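Local coordinates for protein hydrolase, haloacid dehalogenase-like family (Chlorobaculum tepidum, PDB 2HCF) that binds magnesium and probably works as a hydrolase of the haloacid dehalogenase superfamily, with a Rossmann-like core and what appears to be a helical cap, at residues A[136-141]-A[161-166]; A[102-107]-A[223-228]; A[31-36]-A[76-81]. One frame throughout, in Å; residues are numbered along the deposited sequence.

Contact 1. Residues A[136-141]-A[161-166]; sequences YFPFGA and RRMTGA
A Met-aromatic contact between Phe-139 and Met-163 packs helix 152-164 on one edge of the Rossmann-like core. Phe-139 leads into 140-141, an outermost strand of the parallel sheet, and Met-163 lies in the last turn of helix 152-164, the helical link of the beta-alpha-beta crossover from that strand to strand 173-177. Met-163 is deposited as selenomethionine, so selenium stands where the sulfur would be. SE sits over one face of the phenyl ring, 3.9 Å from its centroid and 30° off the ring normal. It is displaced toward the root of the ring: SE is 3.5 Å from Phe-139 CG and 3.6 Å from CD1, but 4.0 Å from CD2. A chi1 of 81° holds the ring between the backbone N and carbonyl carbon of Phe-139, the crowded position, and presents this face to the helix. The Met-163 chain runs out extended and then bends at chi3, carrying CE past the ring toward Pro-138. A long, unbranched and polarisable side chain suits this place, because it can lie as a lid at the surface over a buried aromatic. Phe-139 itself also packs on Leu-112 of the adjacent strand 111-116 and on Leu-6 and Leu-8 of strand 5-9 beyond it, where a large apolar ring is fitting. Just beyond, the helix ends: Gly-165 takes a positive phi, which glycine adopts easily, and Thr-164 forms an ST turn. Its OG1, also hydrogen-bonded to Ala-160 O, accepts from Ala-166 N at 3.0 Å.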
loop_
_atom_site.group_PDB
_atom_site.type_symbol
_atom_site.label_atom_id
_atom_site.label_comp_id
_atom_site.label_asym_id
_atom_site.label_seq_id
_atom_site.Cartn_x
_atom_site.Cartn_y
_atom_site.Cartn_z
ATOM N N TYR A 136 -9.209 -10.392 4.621
ATOM C CA TYR A 136 -9.802 -10.096 3.322
ATOM C C TYR A 136 -8.837 -10.256 2.127
ATOM O O TYR A 136 -9.276 -10.319 0.977
ATOM C CB TYR A 136 -10.319 -8.651 3.278
ATOM C CG TYR A 136 -11.463 -8.360 4.188
ATOM C CD1 TYR A 136 -12.744 -8.844 3.914
ATOM C CD2 TYR A 136 -11.277 -7.599 5.344
ATOM C CE1 TYR A 136 -13.795 -8.577 4.778
ATOM C CE2 TYR A 136 -12.319 -7.325 6.191
ATOM C CZ TYR A 136 -13.565 -7.804 5.912
ATOM O OH TYR A 136 -14.579 -7.528 6.800
ATOM N N PHE A 137 -7.539 -10.273 2.376
ATOM C CA PHE A 137 -6.556 -10.140 1.298
ATOM C C PHE A 137 -5.680 -11.404 1.116
ATOM O O PHE A 137 -4.686 -11.592 1.819
ATOM C CB PHE A 137 -5.685 -8.934 1.569
ATOM C CG PHE A 137 -6.449 -7.647 1.630
ATOM C CD1 PHE A 137 -6.858 -7.018 0.463
ATOM C CD2 PHE A 137 -6.763 -7.068 2.854
ATOM C CE1 PHE A 137 -7.563 -5.829 0.513
ATOM C CE2 PHE A 137 -7.469 -5.883 2.923
ATOM C CZ PHE A 137 -7.862 -5.247 1.738
ATOM N N PRO A 138 -6.044 -12.270 0.156
ATOM C CA PRO A 138 -5.338 -13.526 -0.028
ATOM C C PRO A 138 -3.947 -13.414 -0.665
ATOM O O PRO A 138 -3.197 -14.376 -0.621
ATOM C CB PRO A 138 -6.310 -14.322 -0.926
ATOM C CG PRO A 138 -6.975 -13.286 -1.733
ATOM C CD PRO A 138 -7.121 -12.097 -0.831
ATOM N N PHE A 139 -3.606 -12.269 -1.277
ATOM C CA PHE A 139 -2.309 -12.108 -1.917
ATOM C C PHE A 139 -2.050 -10.634 -2.101
ATOM O O PHE A 139 -2.941 -9.816 -1.841
ATOM C CB PHE A 139 -2.282 -12.803 -3.304
ATOM C CG PHE A 139 -2.903 -11.988 -4.397
ATOM C CD1 PHE A 139 -4.249 -11.758 -4.409
ATOM C CD2 PHE A 139 -2.125 -11.397 -5.380
ATOM C CE1 PHE A 139 -4.831 -10.977 -5.382
ATOM C CE2 PHE A 139 -2.709 -10.610 -6.354
ATOM C CZ PHE A 139 -4.038 -10.406 -6.364
ATOM N N GLY A 140 -0.869 -10.264 -2.610
ATOM C CA GLY A 140 -0.643 -8.880 -3.008
ATOM C C GLY A 140 0.711 -8.691 -3.663
ATOM O O GLY A 140 1.401 -9.682 -3.935
ATOM N N ALA A 141 1.056 -7.444 -4.020
ATOM C CA ALA A 141 2.403 -7.091 -4.307
ATOM C C ALA A 141 2.836 -6.052 -3.269
ATOM O O ALA A 141 2.035 -5.162 -2.882
ATOM C CB ALA A 141 2.536 -6.543 -5.721
ATOM N N ARG A 161 -3.543 -13.873 -11.905
ATOM C CA ARG A 161 -3.792 -14.775 -13.040
ATOM C C ARG A 161 -3.410 -16.245 -12.716
ATOM O O ARG A 161 -4.136 -17.174 -13.069
ATOM C CB ARG A 161 -3.032 -14.218 -14.243
ATOM C CG ARG A 161 -3.213 -14.934 -15.521
ATOM C CD ARG A 161 -2.518 -14.201 -16.688
ATOM N NE ARG A 161 -2.348 -15.096 -17.827
ATOM C CZ ARG A 161 -2.073 -14.713 -19.074
ATOM N NH1 ARG A 161 -1.896 -13.433 -19.374
ATOM N NH2 ARG A 161 -1.971 -15.632 -20.036
ATOM N N ARG A 162 -2.300 -16.440 -12.008
ATOM C CA ARG A 162 -1.855 -17.763 -11.604
ATOM C C ARG A 162 -2.790 -18.355 -10.541
ATOM O O ARG A 162 -2.933 -19.569 -10.427
ATOM C CB ARG A 162 -0.419 -17.710 -11.085
ATOM C CG ARG A 162 0.606 -17.547 -12.177
ATOM C CD ARG A 162 1.933 -17.259 -11.576
ATOM N NE ARG A 162 2.961 -17.134 -12.591
ATOM C CZ ARG A 162 4.191 -16.675 -12.366
ATOM N NH1 ARG A 162 4.580 -16.273 -11.162
ATOM N NH2 ARG A 162 5.041 -16.629 -13.359
HETATM N N MSE A 163 -3.451 -17.489 -9.787
HETATM C CA MSE A 163 -4.380 -17.937 -8.756
HETATM C C MSE A 163 -5.729 -18.340 -9.291
HETATM O O MSE A 163 -6.281 -19.321 -8.843
HETATM C CB MSE A 163 -4.602 -16.836 -7.726
HETATM C CG MSE A 163 -3.406 -16.558 -6.931
HETATM SE SE MSE A 163 -3.736 -15.073 -5.738
HETATM C CE MSE A 163 -5.092 -15.849 -4.749
ATOM N N THR A 164 -6.276 -17.554 -10.215
ATOM C CA THR A 164 -7.644 -17.748 -10.672
ATOM C C THR A 164 -7.740 -18.313 -12.098
ATOM O O THR A 164 -8.777 -18.842 -12.481
ATOM C CB THR A 164 -8.439 -16.428 -10.652
ATOM O OG1 THR A 164 -7.855 -15.504 -11.572
ATOM C CG2 THR A 164 -8.491 -15.802 -9.269
ATOM N N GLY A 165 -6.674 -18.188 -12.885
ATOM C CA GLY A 165 -6.740 -18.477 -14.313
ATOM C C GLY A 165 -7.453 -17.398 -15.105
ATOM O O GLY A 165 -7.671 -17.533 -16.307
ATOM N N ALA A 166 -7.828 -16.310 -14.436
ATOM C CA ALA A 166 -8.494 -15.195 -15.099
ATOM C C ALA A 166 -7.472 -14.342 -15.823
ATOM O O ALA A 166 -6.472 -13.958 -15.248
ATOM C CB ALA A 166 -9.254 -14.343 -14.055
#

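Contact 2. Residues A[102-107]-A[223-228]; sequences LDALSS and EVLASI
Leu-105 meets Leu-225 and Ile-228 where two helices of the Rossmann-like alpha/beta fold lie next to each other against the parallel sheet. The segments' axes, in helices 98-106 and 221-229, approach to 10.4 Å and cross at -40°, and apolar side chains meet between them. Leu-105 starts off pointing neither at nor away from the other helix; a chi1 of -70° sets CG beside the backbone N, and from there both methyls reach across. CD2 meets Leu-225 CD1 at 3.4 Å, tighter than usual for two carbons, the two leucines lying alongside each other and pointing opposite ways. The same CD2 lies 4.1 Å from Ile-228 CG2, while the other branch, CD1, comes 4.0 Å from Ile-228 CD1, the side chains roughly perpendicular. Leu-225 makes its reach differently: with chi1 at -171°, CG stands anti to the backbone N and CD1 leads into the interface. Ala-104 suits its place by being small, its CB stopping 4.3 Å from Leu-225 CD1. Beneath the helices, Leu-105 rests on Phe-9 and Ile-228 on Val-7, both of strand 5-9, so branched apolar residues serve two layers at once. Cutting Leu-105 back to an alanine would probably leave Leu-225 CD1 and Ile-228 CD1 facing a gap between the helices. One turn of the first helix is doubly held: Ser-106 N and Ser-106 OG grip Leu-102 O from opposite faces of its plane, OG at 2.9 Å.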
loop_
_atom_site.group_PDB
_atom_site.type_symbol
_atom_site.label_atom_id
_atom_site.label_comp_id
_atom_site.label_asym_id
_atom_site.label_seq_id
_atom_site.Cartn_x
_atom_site.Cartn_y
_atom_site.Cartn_z
ATOM N N LEU A 102 -14.989 -3.650 2.397
ATOM C CA LEU A 102 -14.278 -4.902 2.230
ATOM C C LEU A 102 -15.238 -6.087 2.383
ATOM O O LEU A 102 -15.144 -7.035 1.632
ATOM C CB LEU A 102 -13.107 -4.983 3.209
ATOM C CG LEU A 102 -11.934 -4.025 2.937
ATOM C CD1 LEU A 102 -10.814 -4.204 3.920
ATOM C CD2 LEU A 102 -11.386 -4.168 1.539
ATOM N N ASP A 103 -16.178 -6.022 3.322
ATOM C CA ASP A 103 -17.232 -7.033 3.407
ATOM C C ASP A 103 -18.050 -7.149 2.121
ATOM O O ASP A 103 -18.365 -8.255 1.700
ATOM C CB ASP A 103 -18.220 -6.687 4.507
ATOM C CG ASP A 103 -17.708 -7.005 5.863
ATOM O OD1 ASP A 103 -16.672 -7.706 5.941
ATOM O OD2 ASP A 103 -18.347 -6.564 6.857
ATOM N N ALA A 104 -18.437 -6.005 1.562
ATOM C CA ALA A 104 -19.240 -5.946 0.345
ATOM C C ALA A 104 -18.509 -6.567 -0.843
ATOM O O ALA A 104 -19.125 -7.239 -1.664
ATOM C CB ALA A 104 -19.625 -4.501 0.028
ATOM N N LEU A 105 -17.197 -6.331 -0.942
ATOM C CA LEU A 105 -16.391 -6.869 -2.022
ATOM C C LEU A 105 -16.070 -8.344 -1.871
ATOM O O LEU A 105 -16.118 -9.109 -2.843
ATOM C CB LEU A 105 -15.082 -6.080 -2.142
ATOM C CG LEU A 105 -15.281 -4.670 -2.670
ATOM C CD1 LEU A 105 -14.045 -3.850 -2.381
ATOM C CD2 LEU A 105 -15.608 -4.662 -4.186
ATOM N N SER A 106 -15.743 -8.751 -0.653
ATOM C CA SER A 106 -15.212 -10.078 -0.428
ATOM C C SER A 106 -16.299 -11.150 -0.502
ATOM O O SER A 106 -16.003 -12.306 -0.751
ATOM C CB SER A 106 -14.497 -10.139 0.917
ATOM O OG SER A 106 -15.411 -9.884 1.960
ATOM N N SER A 107 -17.547 -10.747 -0.289
ATOM C CA SER A 107 -18.692 -11.632 -0.410
ATOM C C SER A 107 -19.072 -11.958 -1.871
ATOM O O SER A 107 -19.857 -12.884 -2.119
ATOM C CB SER A 107 -19.883 -10.988 0.277
ATOM O OG SER A 107 -20.360 -9.911 -0.500
ATOM N N GLU A 223 -22.195 3.177 -3.353
ATOM C CA GLU A 223 -21.622 3.950 -4.455
ATOM C C GLU A 223 -20.168 3.597 -4.743
ATOM O O GLU A 223 -19.750 3.576 -5.899
ATOM C CB GLU A 223 -21.771 5.443 -4.191
ATOM C CG GLU A 223 -23.212 5.865 -4.050
ATOM C CD GLU A 223 -24.019 5.543 -5.270
ATOM O OE1 GLU A 223 -23.459 5.619 -6.394
ATOM O OE2 GLU A 223 -25.223 5.243 -5.110
ATOM N N VAL A 224 -19.395 3.281 -3.711
ATOM C CA VAL A 224 -18.024 2.893 -3.957
ATOM C C VAL A 224 -18.043 1.547 -4.689
ATOM O O VAL A 224 -17.302 1.337 -5.627
ATOM C CB VAL A 224 -17.144 2.812 -2.674
ATOM C CG1 VAL A 224 -15.680 2.551 -3.053
ATOM C CG2 VAL A 224 -17.268 4.063 -1.801
ATOM N N LEU A 225 -18.878 0.622 -4.241
ATOM C CA LEU A 225 -18.998 -0.675 -4.887
ATOM C C LEU A 225 -19.383 -0.528 -6.369
ATOM O O LEU A 225 -18.754 -1.122 -7.251
ATOM C CB LEU A 225 -20.029 -1.511 -4.121
ATOM C CG LEU A 225 -20.153 -2.980 -4.514
ATOM C CD1 LEU A 225 -18.897 -3.768 -4.114
ATOM C CD2 LEU A 225 -21.391 -3.568 -3.877
ATOM N N ALA A 226 -20.391 0.300 -6.645
ATOM C CA ALA A 226 -20.834 0.533 -8.016
ATOM C C ALA A 226 -19.688 1.055 -8.854
ATOM O O ALA A 226 -19.525 0.685 -10.018
ATOM C CB ALA A 226 -21.978 1.514 -8.045
ATOM N N SER A 227 -18.884 1.925 -8.264
ATOM C CA SER A 227 -17.806 2.512 -9.004
ATOM C C SER A 227 -16.716 1.473 -9.274
ATOM O O SER A 227 -16.111 1.481 -10.333
ATOM C CB SER A 227 -17.252 3.701 -8.249
ATOM O OG SER A 227 -16.108 4.148 -8.902
ATOM N N ILE A 228 -16.502 0.555 -8.328
ATOM C CA ILE A 228 -15.444 -0.458 -8.454
ATOM C C ILE A 228 -15.813 -1.539 -9.463
ATOM O O ILE A 228 -15.008 -1.882 -10.298
ATOM C CB ILE A 228 -15.093 -1.113 -7.085
ATOM C CG1 ILE A 228 -14.357 -0.107 -6.197
ATOM C CG2 ILE A 228 -14.207 -2.330 -7.283
ATOM C CD1 ILE A 228 -14.249 -0.563 -4.711
#

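Contact 3. Residues A[31-36]-A[76-81]; sequences IEVYGT and KETYIA
With chi1 at -177° and an extended chain beyond CG, Glu-32 stretches across to the methyl of Thr-78, and a chi1 of -59° at Thr-78 turns its two branches to two different neighbours. CG2, anti to the threonine's backbone N, goes to the glutamate; OG1, beside that N, goes to Val-33. The methyl lies against the carboxylate end, 3.7 Å from Glu-32 OE1 and 3.8 Å from Glu-32 CD, the side chains passing at a slant. On the other branch, Val-33 CG2 comes 3.6 Å from Thr-78 OG1 and 4.1 Å from Thr-78 CB. These touches are van der Waals packing. The polar need of the hydroxyl is met within its own helix, where Thr-78 OG1 bonds to Lys-74 O, so the small beta-branched side chain can turn its methyl and its already bonded hydroxyl toward the other helix. Glutamate suits this exposed position, being long enough for its carboxylate end to reach the threonine methyl. Helix 21-34 stops directly afterwards: Gly-35 has a phi of 92°, where a side chain would jam against the carbonyl O of Tyr-34. Behind, Tyr-79 packs on Val-25, Leu-26 and Ala-29, joining helices 21-34 and 65-86 more deeply. Such helix-to-helix packing, in helices inserted between the first two core strands, is consistent with the alpha-helical C1 cap of haloacid dehalogenase-type hydrolases.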
loop_
_atom_site.group_PDB
_atom_site.type_symbol
_atom_site.label_atom_id
_atom_site.label_comp_id
_atom_site.label_asym_id
_atom_site.label_seq_id
_atom_site.Cartn_x
_atom_site.Cartn_y
_atom_site.Cartn_z
ATOM N N ILE A 31 19.180 3.079 13.166
ATOM C CA ILE A 31 20.234 3.363 14.151
ATOM C C ILE A 31 20.901 2.056 14.591
ATOM O O ILE A 31 22.129 1.955 14.675
ATOM C CB ILE A 31 19.684 4.105 15.384
ATOM C CG1 ILE A 31 19.317 5.547 15.020
ATOM C CG2 ILE A 31 20.730 4.113 16.519
ATOM C CD1 ILE A 31 18.416 6.252 16.050
ATOM N N GLU A 32 20.077 1.048 14.847
ATOM C CA GLU A 32 20.571 -0.247 15.263
ATOM C C GLU A 32 21.484 -0.918 14.243
ATOM O O GLU A 32 22.468 -1.543 14.620
ATOM C CB GLU A 32 19.425 -1.184 15.614
ATOM C CG GLU A 32 19.928 -2.510 16.129
ATOM C CD GLU A 32 18.831 -3.399 16.720
ATOM O OE1 GLU A 32 17.745 -2.874 17.096
ATOM O OE2 GLU A 32 19.094 -4.637 16.807
ATOM N N VAL A 33 21.179 -0.775 12.962
ATOM C CA VAL A 33 21.885 -1.499 11.914
ATOM C C VAL A 33 23.018 -0.662 11.321
ATOM O O VAL A 33 24.132 -1.153 11.171
ATOM C CB VAL A 33 20.905 -1.942 10.823
ATOM C CG1 VAL A 33 21.613 -2.482 9.595
ATOM C CG2 VAL A 33 19.938 -3.018 11.405
ATOM N N TYR A 34 22.736 0.592 10.992
ATOM C CA TYR A 34 23.730 1.459 10.357
ATOM C C TYR A 34 24.401 2.477 11.297
ATOM O O TYR A 34 25.377 3.122 10.905
ATOM C CB TYR A 34 23.083 2.242 9.214
ATOM C CG TYR A 34 22.534 1.403 8.087
ATOM C CD1 TYR A 34 23.355 0.961 7.055
ATOM C CD2 TYR A 34 21.182 1.076 8.043
ATOM C CE1 TYR A 34 22.831 0.209 5.997
ATOM C CE2 TYR A 34 20.658 0.335 7.010
ATOM C CZ TYR A 34 21.476 -0.090 5.991
ATOM O OH TYR A 34 20.932 -0.841 4.985
ATOM N N GLY A 35 23.864 2.653 12.506
ATOM C CA GLY A 35 24.339 3.687 13.422
ATOM C C GLY A 35 23.614 5.033 13.331
ATOM O O GLY A 35 23.718 5.853 14.226
ATOM N N THR A 36 22.874 5.257 12.252
ATOM C CA THR A 36 22.182 6.512 12.025
ATOM C C THR A 36 20.774 6.234 11.517
ATOM O O THR A 36 20.552 5.243 10.836
ATOM C CB THR A 36 22.924 7.378 11.009
ATOM O OG1 THR A 36 22.224 8.614 10.834
ATOM C CG2 THR A 36 23.076 6.676 9.666
ATOM N N LYS A 76 15.706 -4.239 7.087
ATOM C CA LYS A 76 14.317 -4.665 6.863
ATOM C C LYS A 76 13.812 -5.526 8.016
ATOM O O LYS A 76 12.777 -5.206 8.608
ATOM C CB LYS A 76 14.180 -5.422 5.540
ATOM C CG LYS A 76 12.832 -6.027 5.246
ATOM C CD LYS A 76 12.925 -6.841 4.003
ATOM C CE LYS A 76 11.635 -7.541 3.694
ATOM N NZ LYS A 76 11.827 -8.311 2.421
ATOM N N GLU A 77 14.541 -6.605 8.336
ATOM C CA GLU A 77 14.112 -7.545 9.365
ATOM C C GLU A 77 13.995 -6.886 10.742
ATOM O O GLU A 77 13.096 -7.206 11.510
ATOM C CB GLU A 77 15.095 -8.723 9.453
ATOM N N THR A 78 14.929 -5.994 11.052
ATOM C CA THR A 78 14.930 -5.281 12.332
ATOM C C THR A 78 13.688 -4.369 12.430
ATOM O O THR A 78 12.983 -4.395 13.438
ATOM C CB THR A 78 16.261 -4.480 12.518
ATOM O OG1 THR A 78 17.380 -5.383 12.465
ATOM C CG2 THR A 78 16.284 -3.708 13.855
ATOM N N TYR A 79 13.407 -3.631 11.356
ATOM C CA TYR A 79 12.220 -2.765 11.271
ATOM C C TYR A 79 10.922 -3.571 11.492
ATOM O O TYR A 79 10.083 -3.217 12.320
ATOM C CB TYR A 79 12.192 -2.040 9.907
ATOM C CG TYR A 79 10.832 -1.443 9.605
ATOM C CD1 TYR A 79 10.366 -0.360 10.315
ATOM C CD2 TYR A 79 10.003 -2.008 8.647
ATOM C CE1 TYR A 79 9.104 0.172 10.078
ATOM C CE2 TYR A 79 8.745 -1.486 8.394
ATOM C CZ TYR A 79 8.301 -0.398 9.122
ATOM O OH TYR A 79 7.060 0.132 8.897
ATOM N N ILE A 80 10.792 -4.680 10.767
ATOM C CA ILE A 80 9.596 -5.511 10.856
ATOM C C ILE A 80 9.405 -6.038 12.277
ATOM O O ILE A 80 8.302 -5.965 12.837
ATOM C CB ILE A 80 9.658 -6.695 9.833
ATOM C CG1 ILE A 80 9.553 -6.155 8.412
ATOM C CG2 ILE A 80 8.579 -7.711 10.116
ATOM C CD1 ILE A 80 9.978 -7.115 7.323
ATOM N N ALA A 81 10.471 -6.586 12.849
ATOM C CA ALA A 81 10.407 -7.164 14.179
ATOM C C ALA A 81 10.060 -6.100 15.212
ATOM O O ALA A 81 9.208 -6.313 16.087
ATOM C CB ALA A 81 11.733 -7.814 14.528
#

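Contacts 1 and 2 belong to the core, their centres 17 Å apart, and contact 1 is nested along the chain inside the loop that contact 2 closes. They meet directly: Phe-137 CZ lies 3.7 Å from Leu-102 CD2, and Tyr-136 packs on the same leucine. Contact 3 lies in what is probably the helical cap, its centre 31 Å from that of contact 1 and 38 Å from that of contact 2, on the opposite side of the chain's centre from the latter. None of the three lies at the magnesium site of Asp-10, Asp-12 and Asp-178. Still, Phe-137, Leu-102 and Leu-105 all pack on Phe-9, the residue just before Asp-10.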